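Local coordinates for protein Lys-gingipain catalytic subunit (Porphyromonas gingivalis, PDB 4RBM) that cleaves proteins after lysine as a secreted cysteine endopeptidase, degrading host collagen, haemoglobin and immunoglobulins, at residues L150-L155 with Y186-N191; F210-A215 with I245-I250. One frame throughout, in Å; residues are numbered along the deposited sequence.

Contact 1: residues L150-L155 with Y186-N191; sequences LEKVLL and YTDVYN. With NI (nickel (II) ion), chain F; NA (sodium ion), chain G; HIS (histidine), chain H.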
ATOM      1  N   LEU A 150     -10.751  -1.795  13.541  1.00 10.25           N
ATOM      2  CA  LEU A 150     -10.847  -1.848  12.078  1.00  8.91           C
ATOM      3  C   LEU A 150     -12.129  -1.254  11.531  1.00 11.92           C
ATOM      4  O   LEU A 150     -12.183  -0.948  10.340  1.00 12.07           O
ATOM      5  CB  LEU A 150     -10.739  -3.300  11.596  1.00  8.45           C
ATOM      6  CG  LEU A 150      -9.388  -3.971  11.856  1.00 12.22           C
ATOM      7  CD1 LEU A 150      -9.431  -5.464  11.491  1.00 13.75           C
ATOM      8  CD2 LEU A 150      -8.250  -3.292  11.073  1.00 13.05           C
ATOM      9  N   GLU A 151     -13.145  -1.090  12.383  1.00  8.51           N
ATOM     10  CA  GLU A 151     -14.450  -0.560  12.002  1.00  7.96           C
ATOM     11  C   GLU A 151     -14.490   0.953  12.156  1.00  9.90           C
ATOM     12  O   GLU A 151     -15.562   1.557  12.090  1.00  9.72           O
ATOM     13  CB  GLU A 151     -15.529  -1.223  12.891  1.00  9.56           C
ATOM     14  CG  GLU A 151     -15.434  -2.741  12.898  1.00 16.21           C
ATOM     15  CD  GLU A 151     -16.568  -3.409  13.646  1.00 18.89           C
ATOM     16  OE1 GLU A 151     -17.422  -4.029  12.975  1.00 16.02           O
ATOM     17  OE2 GLU A 151     -16.621  -3.298  14.893  1.00 17.06           O
ATOM     18  N   LYS A 152     -13.321   1.577  12.350  1.00  8.56           N
ATOM     19  CA  LYS A 152     -13.243   3.005  12.631  1.00  7.92           C
ATOM     20  C   LYS A 152     -12.243   3.712  11.739  1.00 10.35           C
ATOM     21  O   LYS A 152     -11.211   3.136  11.364  1.00  8.05           O
ATOM     22  CB  LYS A 152     -12.860   3.210  14.101  1.00 10.40           C
ATOM     23  CG  LYS A 152     -13.701   2.343  15.053  1.00 10.92           C
ATOM     24  CD  LYS A 152     -13.374   2.537  16.524  1.00 10.53           C
ATOM     25  CE  LYS A 152     -13.971   1.393  17.344  1.00 10.94           C
ATOM     26  NZ  LYS A 152     -13.772   1.588  18.813  1.00 15.26           N
ATOM     27  N   VAL A 153     -12.540   4.987  11.415  1.00  7.80           N
ATOM     28  CA  VAL A 153     -11.647   5.792  10.546  1.00  8.71           C
ATOM     29  C   VAL A 153     -11.568   7.216  11.060  1.00 11.46           C
ATOM     30  O   VAL A 153     -12.429   7.657  11.826  1.00 10.96           O
ATOM     31  CB  VAL A 153     -12.044   5.800   9.030  1.00 10.98           C
ATOM     32  CG1 VAL A 153     -12.047   4.386   8.433  1.00  9.68           C
ATOM     33  CG2 VAL A 153     -13.367   6.532   8.789  1.00 10.49           C
ATOM     34  N   LEU A 154     -10.523   7.935  10.638  1.00  8.91           N
ATOM     35  CA  LEU A 154     -10.363   9.350  10.992  1.00  8.60           C
ATOM     36  C   LEU A 154     -10.236  10.114   9.688  1.00 10.58           C
ATOM     37  O   LEU A 154      -9.365   9.772   8.880  1.00 11.03           O
ATOM     38  CB  LEU A 154      -9.115   9.597  11.902  1.00  8.25           C
ATOM     39  CG  LEU A 154      -8.748  11.118  12.155  1.00 10.73           C
ATOM     40  CD1 LEU A 154      -9.904  11.888  12.868  1.00  9.45           C
ATOM     41  CD2 LEU A 154      -7.482  11.240  13.024  1.00 10.14           C
ATOM     42  N   LEU A 155     -11.087  11.130   9.462  1.00  8.92           N
ATOM     43  CA  LEU A 155     -11.022  11.922   8.227  1.00  9.06           C
ATOM     44  C   LEU A 155     -10.957  13.404   8.568  1.00 13.02           C
ATOM     45  O   LEU A 155     -11.818  13.897   9.293  1.00 12.94           O
ATOM     46  CB  LEU A 155     -12.251  11.622   7.334  1.00  8.67           C
ATOM     47  CG  LEU A 155     -12.531  10.132   6.998  1.00 11.83           C
ATOM     48  CD1 LEU A 155     -13.919   9.964   6.375  1.00 11.37           C
ATOM     49  CD2 LEU A 155     -11.463   9.532   6.083  1.00 11.98           C
ATOM     50  N   TYR A 186     -18.655   0.643   8.854  1.00 10.36           N
ATOM     51  CA  TYR A 186     -17.909   1.520   9.760  1.00  9.44           C
ATOM     52  C   TYR A 186     -18.788   2.006  10.883  1.00 15.00           C
ATOM     53  O   TYR A 186     -19.823   2.643  10.634  1.00 15.92           O
ATOM     54  CB  TYR A 186     -17.310   2.712   8.985  1.00  8.33           C
ATOM     55  CG  TYR A 186     -16.195   2.283   8.060  1.00  9.81           C
ATOM     56  CD1 TYR A 186     -14.921   1.988   8.556  1.00  9.83           C
ATOM     57  CD2 TYR A 186     -16.429   2.075   6.704  1.00 10.18           C
ATOM     58  CE1 TYR A 186     -13.900   1.553   7.713  1.00 11.20           C
ATOM     59  CE2 TYR A 186     -15.404   1.674   5.846  1.00 11.04           C
ATOM     60  CZ  TYR A 186     -14.145   1.406   6.357  1.00 14.05           C
ATOM     61  OH  TYR A 186     -13.141   1.013   5.506  1.00 11.51           O
ATOM     62  N   THR A 187     -18.378   1.729  12.131  1.00 11.34           N
ATOM     63  CA  THR A 187     -19.173   2.123  13.305  1.00 11.38           C
ATOM     64  C   THR A 187     -18.816   3.514  13.823  1.00 14.14           C
ATOM     65  O   THR A 187     -19.661   4.164  14.444  1.00 12.59           O
ATOM     66  CB  THR A 187     -18.978   1.104  14.431  1.00 15.51           C
ATOM     67  OG1 THR A 187     -17.592   1.094  14.829  1.00 14.61           O
ATOM     68  CG2 THR A 187     -19.408  -0.297  14.006  1.00 12.37           C
ATOM     69  N   ASP A 188     -17.565   3.936  13.617  1.00 10.98           N
ATOM     70  CA  ASP A 188     -17.090   5.229  14.116  1.00 10.83           C
ATOM     71  C   ASP A 188     -16.341   5.947  13.013  1.00 13.02           C
ATOM     72  O   ASP A 188     -15.279   5.498  12.604  1.00 12.47           O
ATOM     73  CB  ASP A 188     -16.200   5.047  15.367  1.00 12.71           C
ATOM     74  CG  ASP A 188     -16.955   4.423  16.531  1.00 17.23           C
ATOM     75  OD1 ASP A 188     -17.070   3.184  16.558  1.00 15.24           O
ATOM     76  OD2 ASP A 188     -17.537   5.186  17.341  1.00 18.79           O
ATOM     77  N   VAL A 189     -16.939   7.012  12.478  1.00  8.75           N
ATOM     78  CA  VAL A 189     -16.311   7.779  11.397  1.00  8.00           C
ATOM     79  C   VAL A 189     -16.006   9.148  11.970  1.00 13.55           C
ATOM     80  O   VAL A 189     -16.856  10.043  11.951  1.00 13.29           O
ATOM     81  CB  VAL A 189     -17.230   7.812  10.146  1.00 11.17           C
ATOM     82  CG1 VAL A 189     -16.632   8.689   9.050  1.00 10.63           C
ATOM     83  CG2 VAL A 189     -17.479   6.393   9.620  1.00 10.20           C
ATOM     84  N   TYR A 190     -14.830   9.262  12.607  1.00 11.51           N
ATOM     85  CA  TYR A 190     -14.393  10.518  13.227  1.00 10.06           C
ATOM     86  C   TYR A 190     -14.041  11.461  12.101  1.00 12.96           C
ATOM     87  O   TYR A 190     -13.173  11.130  11.271  1.00 11.37           O
ATOM     88  CB  TYR A 190     -13.180  10.284  14.148  1.00  9.67           C
ATOM     89  CG  TYR A 190     -13.349   9.130  15.105  1.00 10.26           C
ATOM     90  CD1 TYR A 190     -14.301   9.177  16.129  1.00 12.64           C
ATOM     91  CD2 TYR A 190     -12.524   8.012  15.031  1.00  9.47           C
ATOM     92  CE1 TYR A 190     -14.439   8.123  17.034  1.00 14.14           C
ATOM     93  CE2 TYR A 190     -12.649   6.959  15.937  1.00  9.90           C
ATOM     94  CZ  TYR A 190     -13.604   7.019  16.935  1.00 14.39           C
ATOM     95  OH  TYR A 190     -13.703   5.971  17.832  1.00 14.57           O
ATOM     96  N   ASN A 191     -14.759  12.588  12.008  1.00 10.65           N
ATOM     97  CA  ASN A 191     -14.496  13.513  10.907  1.00 10.04           C
ATOM     98  C   ASN A 191     -14.490  14.949  11.393  1.00 13.61           C
ATOM     99  O   ASN A 191     -15.356  15.351  12.188  1.00 14.83           O
ATOM    100  CB  ASN A 191     -15.514  13.313   9.776  1.00 11.56           C
ATOM    101  CG  ASN A 191     -16.939  13.614  10.152  1.00 14.88           C
ATOM    102  OD1 ASN A 191     -17.478  14.669   9.787  1.00 15.66           O
ATOM    103  ND2 ASN A 191     -17.587  12.714  10.901  1.00 12.93           N
TER
HETATM  104 NI    NI F 705     -17.999  -4.577  15.593  1.00 12.38          NI
HETATM  105 NA    NA G 706     -21.933   4.608  14.357  1.00 16.11          NA
HETATM  106  N   HIS H 707     -19.668 -10.988  11.636  1.00 22.43           N
HETATM  107  CA  HIS H 707     -19.572 -10.056  12.770  1.00 22.44           C
HETATM  108  C   HIS H 707     -20.731  -9.058  12.726  1.00 56.89           C
HETATM  109  O   HIS H 707     -20.836  -8.285  11.775  1.00 37.39           O
HETATM  110  CB  HIS H 707     -18.205  -9.329  12.744  1.00 21.69           C
HETATM  111  CG  HIS H 707     -18.025  -8.296  13.820  1.00 23.63           C
HETATM  112  ND1 HIS H 707     -17.517  -8.632  15.057  1.00 24.82           N
HETATM  113  CD2 HIS H 707     -18.276  -6.967  13.793  1.00 24.47           C
HETATM  114  CE1 HIS H 707     -17.462  -7.500  15.742  1.00 24.30           C
HETATM  115  NE2 HIS H 707     -17.908  -6.469  15.023  1.00 24.43           N
HETATM  116  O   HOH W   1     -21.151   4.837  11.560  1.00 21.93           O
HETATM  117  O   HOH W   2     -21.038   6.222  15.641  1.00 24.84           O
HETATM  118  O   HOH W   3     -23.899   5.577  13.464  1.00 31.93           O
HETATM  119  O   HOH W   4     -22.753   2.634  13.682  1.00 36.51           O
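Val153 puts its two methyls to separate uses between Tyr186 and Val189. Its CG1, anti to the carbonyl carbon (chi1 -59°), reaches the Tyr186 ring and comes to 3.5 Å from CE1, while CG2 lies alongside Val189, 3.9 Å from its CG1. That Val189 methyl fills the hollow between Val153 and Leu155, since it also lies 4.0 Å from Leu155 CD1; Met176 of helix 163-178 packs on Val189 and Leu155. The other face of the sheet carries Lys152, Asp188, Leu154 and Tyr190. There the extended chain of Lys152 runs beside Asp188, with CD 3.7 Å from Tyr190 OH; its NZ stays 4.3 Å from Asp188 OD1, too far for a salt bridge. Leu154 CD1 meets Tyr190 CB, the two side chains at about a right angle, and His203 stacks on the Tyr190 ring. Backbone bonds fix the register: Val153 N donates to Asp188 O, Tyr190 N to Val153 O and Leu155 N to Tyr190 O. Just before the strands, Thr187 N donates to Glu151 O at 2.8 Å. Beyond this pairing, Glu151 OE2 coordinates a nickel ion at 2.0 Å, and Thr187 O binds sodium. With strand directions only 12° apart and helix 163-178 between them in sequence, this is the parallel pairing of a beta-alpha-beta unit at the edge of the catalytic domain's sheet.

Contact 2: residues F210-A215 with I245-I250; sequences FANYTA and IGNCCI. With CKC ((3S)-3,7-diaminoheptan-2-one), chain R.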
ATOM      1  N   PHE A 210      -7.724   3.636   9.419  1.00  8.45           N
ATOM      2  CA  PHE A 210      -7.381   4.542   8.336  1.00  7.98           C
ATOM      3  C   PHE A 210      -7.476   5.981   8.812  1.00 10.70           C
ATOM      4  O   PHE A 210      -8.409   6.336   9.532  1.00 10.57           O
ATOM      5  CB  PHE A 210      -8.386   4.291   7.170  1.00  9.46           C
ATOM      6  CG  PHE A 210      -8.256   5.177   5.949  1.00  9.71           C
ATOM      7  CD1 PHE A 210      -7.173   5.046   5.088  1.00 11.23           C
ATOM      8  CD2 PHE A 210      -9.277   6.056   5.597  1.00 11.14           C
ATOM      9  CE1 PHE A 210      -7.058   5.857   3.951  1.00 13.46           C
ATOM     10  CE2 PHE A 210      -9.175   6.855   4.448  1.00 13.35           C
ATOM     11  CZ  PHE A 210      -8.075   6.745   3.630  1.00 12.88           C
ATOM     12  N   ALA A 211      -6.497   6.793   8.427  1.00  7.62           N
ATOM     13  CA  ALA A 211      -6.448   8.205   8.743  1.00  8.28           C
ATOM     14  C   ALA A 211      -6.107   8.976   7.483  1.00 10.61           C
ATOM     15  O   ALA A 211      -5.078   8.715   6.857  1.00 11.44           O
ATOM     16  CB  ALA A 211      -5.421   8.479   9.847  1.00  9.25           C
ATOM     17  N   ASN A 212      -7.001   9.857   7.060  1.00  7.05           N
ATOM     18  CA  ASN A 212      -6.785  10.660   5.855  1.00  7.67           C
ATOM     19  C   ASN A 212      -6.871  12.138   6.215  1.00 12.39           C
ATOM     20  O   ASN A 212      -7.890  12.595   6.728  1.00 11.54           O
ATOM     21  CB  ASN A 212      -7.824  10.283   4.767  1.00  6.71           C
ATOM     22  CG  ASN A 212      -7.594  10.886   3.388  1.00 14.03           C
ATOM     23  OD1 ASN A 212      -8.486  10.852   2.543  1.00 13.01           O
ATOM     24  ND2 ASN A 212      -6.404  11.417   3.089  1.00  7.39           N
ATOM     25  N   TYR A 213      -5.790  12.879   5.958  1.00  9.62           N
ATOM     26  CA  TYR A 213      -5.723  14.314   6.197  1.00 10.02           C
ATOM     27  C   TYR A 213      -5.533  15.037   4.861  1.00 12.51           C
ATOM     28  O   TYR A 213      -4.628  14.682   4.099  1.00 12.47           O
ATOM     29  CB  TYR A 213      -4.554  14.613   7.171  1.00 10.17           C
ATOM     30  CG  TYR A 213      -4.144  16.069   7.295  1.00 10.58           C
ATOM     31  CD1 TYR A 213      -3.221  16.632   6.412  1.00 12.01           C
ATOM     32  CD2 TYR A 213      -4.638  16.869   8.323  1.00 10.79           C
ATOM     33  CE1 TYR A 213      -2.850  17.968   6.513  1.00 12.52           C
ATOM     34  CE2 TYR A 213      -4.246  18.200   8.454  1.00 11.76           C
ATOM     35  CZ  TYR A 213      -3.342  18.740   7.552  1.00 13.48           C
ATOM     36  OH  TYR A 213      -2.927  20.035   7.672  1.00 12.69           O
ATOM     37  N   THR A 214      -6.367  16.039   4.580  1.00  8.73           N
ATOM     38  CA  THR A 214      -6.201  16.868   3.375  1.00 10.60           C
ATOM     39  C   THR A 214      -6.185  18.354   3.790  1.00 15.87           C
ATOM     40  O   THR A 214      -7.182  18.870   4.322  1.00 15.29           O
ATOM     41  CB  THR A 214      -7.240  16.562   2.286  1.00 18.55           C
ATOM     42  OG1 THR A 214      -7.007  17.435   1.166  1.00 18.36           O
ATOM     43  CG2 THR A 214      -8.683  16.698   2.772  1.00 17.52           C
ATOM     44  N   ALA A 215      -5.038  19.017   3.547  1.00 12.80           N
ATOM     45  CA  ALA A 215      -4.742  20.452   3.774  1.00 12.80           C
ATOM     46  C   ALA A 215      -3.223  20.692   3.716  1.00 15.11           C
ATOM     47  O   ALA A 215      -2.560  20.102   2.869  1.00 15.65           O
ATOM     48  CB  ALA A 215      -5.313  20.966   5.094  1.00 13.82           C
ATOM     49  N   ILE A 245      -2.913   8.458   4.949  1.00  6.91           N
ATOM     50  CA  ILE A 245      -2.740   9.163   3.689  1.00  6.98           C
ATOM     51  C   ILE A 245      -2.728  10.659   3.970  1.00 10.46           C
ATOM     52  O   ILE A 245      -3.690  11.210   4.533  1.00 10.12           O
ATOM     53  CB  ILE A 245      -3.842   8.779   2.643  1.00  9.39           C
ATOM     54  CG1 ILE A 245      -3.877   7.246   2.393  1.00 10.10           C
ATOM     55  CG2 ILE A 245      -3.660   9.585   1.315  1.00  8.29           C
ATOM     56  CD1 ILE A 245      -4.881   6.835   1.300  1.00 11.11           C
ATOM     57  N   GLY A 246      -1.646  11.300   3.557  1.00 10.17           N
ATOM     58  CA  GLY A 246      -1.489  12.733   3.684  1.00 10.36           C
ATOM     59  C   GLY A 246      -1.618  13.346   2.309  1.00 13.29           C
ATOM     60  O   GLY A 246      -0.687  13.234   1.505  1.00 11.55           O
ATOM     61  N   ASN A 247      -2.805  13.934   2.002  1.00  8.58           N
ATOM     62  CA  ASN A 247      -3.009  14.630   0.720  1.00  8.60           C
ATOM     63  C   ASN A 247      -2.651  16.060   1.009  1.00 12.10           C
ATOM     64  O   ASN A 247      -3.513  16.877   1.363  1.00 11.14           O
ATOM     65  CB  ASN A 247      -4.422  14.443   0.193  1.00  7.85           C
ATOM     66  CG  ASN A 247      -4.704  13.030  -0.240  1.00 13.26           C
ATOM     67  OD1 ASN A 247      -5.574  12.348   0.331  1.00 11.83           O
ATOM     68  ND2 ASN A 247      -3.964  12.525  -1.243  1.00  9.07           N
ATOM     69  N   CYS A 248      -1.338  16.318   1.015  1.00  8.32           N
ATOM     70  CA  CYS A 248      -0.759  17.587   1.455  1.00  9.97           C
ATOM     71  C   CYS A 248       0.676  17.668   1.001  1.00 12.79           C
ATOM     72  O   CYS A 248       1.211  16.687   0.473  1.00 12.08           O
ATOM     73  CB  CYS A 248      -0.858  17.716   2.976  1.00  9.79           C
ATOM     74  SG  CYS A 248      -0.025  16.401   3.893  1.00 13.60           S
ATOM     75  N   CYS A 249       1.305  18.847   1.159  1.00 11.36           N
ATOM     76  CA  CYS A 249       2.678  18.932   0.667  1.00 12.05           C
ATOM     77  C   CYS A 249       3.684  18.243   1.559  1.00 13.85           C
ATOM     78  O   CYS A 249       3.473  18.012   2.745  1.00 12.88           O
ATOM     79  CB  CYS A 249       3.204  20.383   0.612  1.00 17.22           C
ATOM     80  SG  CYS A 249       2.030  21.505  -0.225  1.00 24.70           S
ATOM     81  N   ILE A 250       4.715  17.755   0.876  1.00  8.12           N
ATOM     82  CA  ILE A 250       6.054  17.329   1.264  1.00  7.65           C
ATOM     83  C   ILE A 250       6.183  16.392   2.500  1.00 10.02           C
ATOM     84  O   ILE A 250       7.327  16.100   2.837  1.00  8.87           O
ATOM     85  CB  ILE A 250       6.969  18.587   1.465  1.00 10.28           C
ATOM     86  CG1 ILE A 250       6.520  19.489   2.646  1.00  9.70           C
ATOM     87  CG2 ILE A 250       7.087  19.389   0.157  1.00 12.42           C
ATOM     88  CD1 ILE A 250       7.411  20.799   2.824  1.00 14.85           C
TER
HETATM   89  CAK CKC R 717       0.934  21.625   1.254  1.00 27.98           C
HETATM   90  C   CKC R 717       0.115  22.877   1.273  1.00 37.69           C
HETATM   91  O   CKC R 717       0.396  23.745   2.088  1.00 41.84           O
HETATM   92  CA  CKC R 717      -0.743  23.226   0.051  1.00 39.87           C
HETATM   93  N   CKC R 717       0.278  23.922  -0.687  1.00 43.78           N
HETATM   94  CAL CKC R 717      -1.302  22.081  -0.830  1.00 36.55           C
HETATM   95  CAH CKC R 717      -2.370  21.297  -0.090  1.00 30.98           C
HETATM   96  CAG CKC R 717      -3.219  20.434  -1.023  1.00 23.46           C
HETATM   97  CAI CKC R 717      -4.148  19.703  -0.058  1.00 19.36           C
HETATM   98  NAM CKC R 717      -4.975  18.640  -0.666  1.00 16.10           N
HETATM   99  O   HOH W   5      -7.525  10.310  -0.036  1.00 10.22           O
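Ile245 O is gripped by two donors from the neighbouring strand. Tyr213 N donates at 3.0 Å, whereas Asn212 ND2, 3.1 Å away, sits above the carbonyl plane, 53° out of it. The same ND2 also donates to Asn247 OD1 at 3.0 Å, with an N-H...O angle of 169°. Both acceptors lie close to the Asn212 amide plane, which is turned 72° from that of Asn247; this two-pronged grip, with Tyr313 OH bonded to Asn212 OD1, would hold the amide's rotation. A water bridges the two OD1 atoms, and Tyr357 OH holds Asn247 ND2. Further back, Ile245 CD1 abuts the edge of the Phe210 ring, 3.6 Å from CE1. On the Tyr213 side of the sheet, the ring meets Cys248 SG at its edge. Thr214 OG1 receives the inhibitor amine NAM at 3.0 Å, and Asn247 O accepts from it at 3.1 Å. The amine thus ends at the C-terminal ends of the two strands; Asp288 OD2 also bonds to the ligand, and Cys249 SG is covalently bonded to its CAK at 1.8 Å. Parallel strands whose C-terminal ends lead to the nucleophile and, judging by the bound lysine-like amine, probably line the S1 pocket mark the active site of a clan CD cysteine peptidase.

In the fold
From the N terminus, the chain first runs through the separate four-stranded parallel sheet, then enters strand 152-157. Helix 163-178 carries it back to strand 188-192, where contact 1 closes a loop of 30 intervening residues. Contact 2 opens only afterwards, at strand 210-214, and closes at strand 242-247, so the two are in series and neither nest nor cross. They meet in space because strand 210-214 lies against strand 152-157: Leu154 N probably bonds to Phe210 O at 2.9 Å, and Leu154 O to Asn212 N. Four adjacent strands of one sheet are thereby joined, from its outer strand 188-192 to the strand leading into the nucleophile.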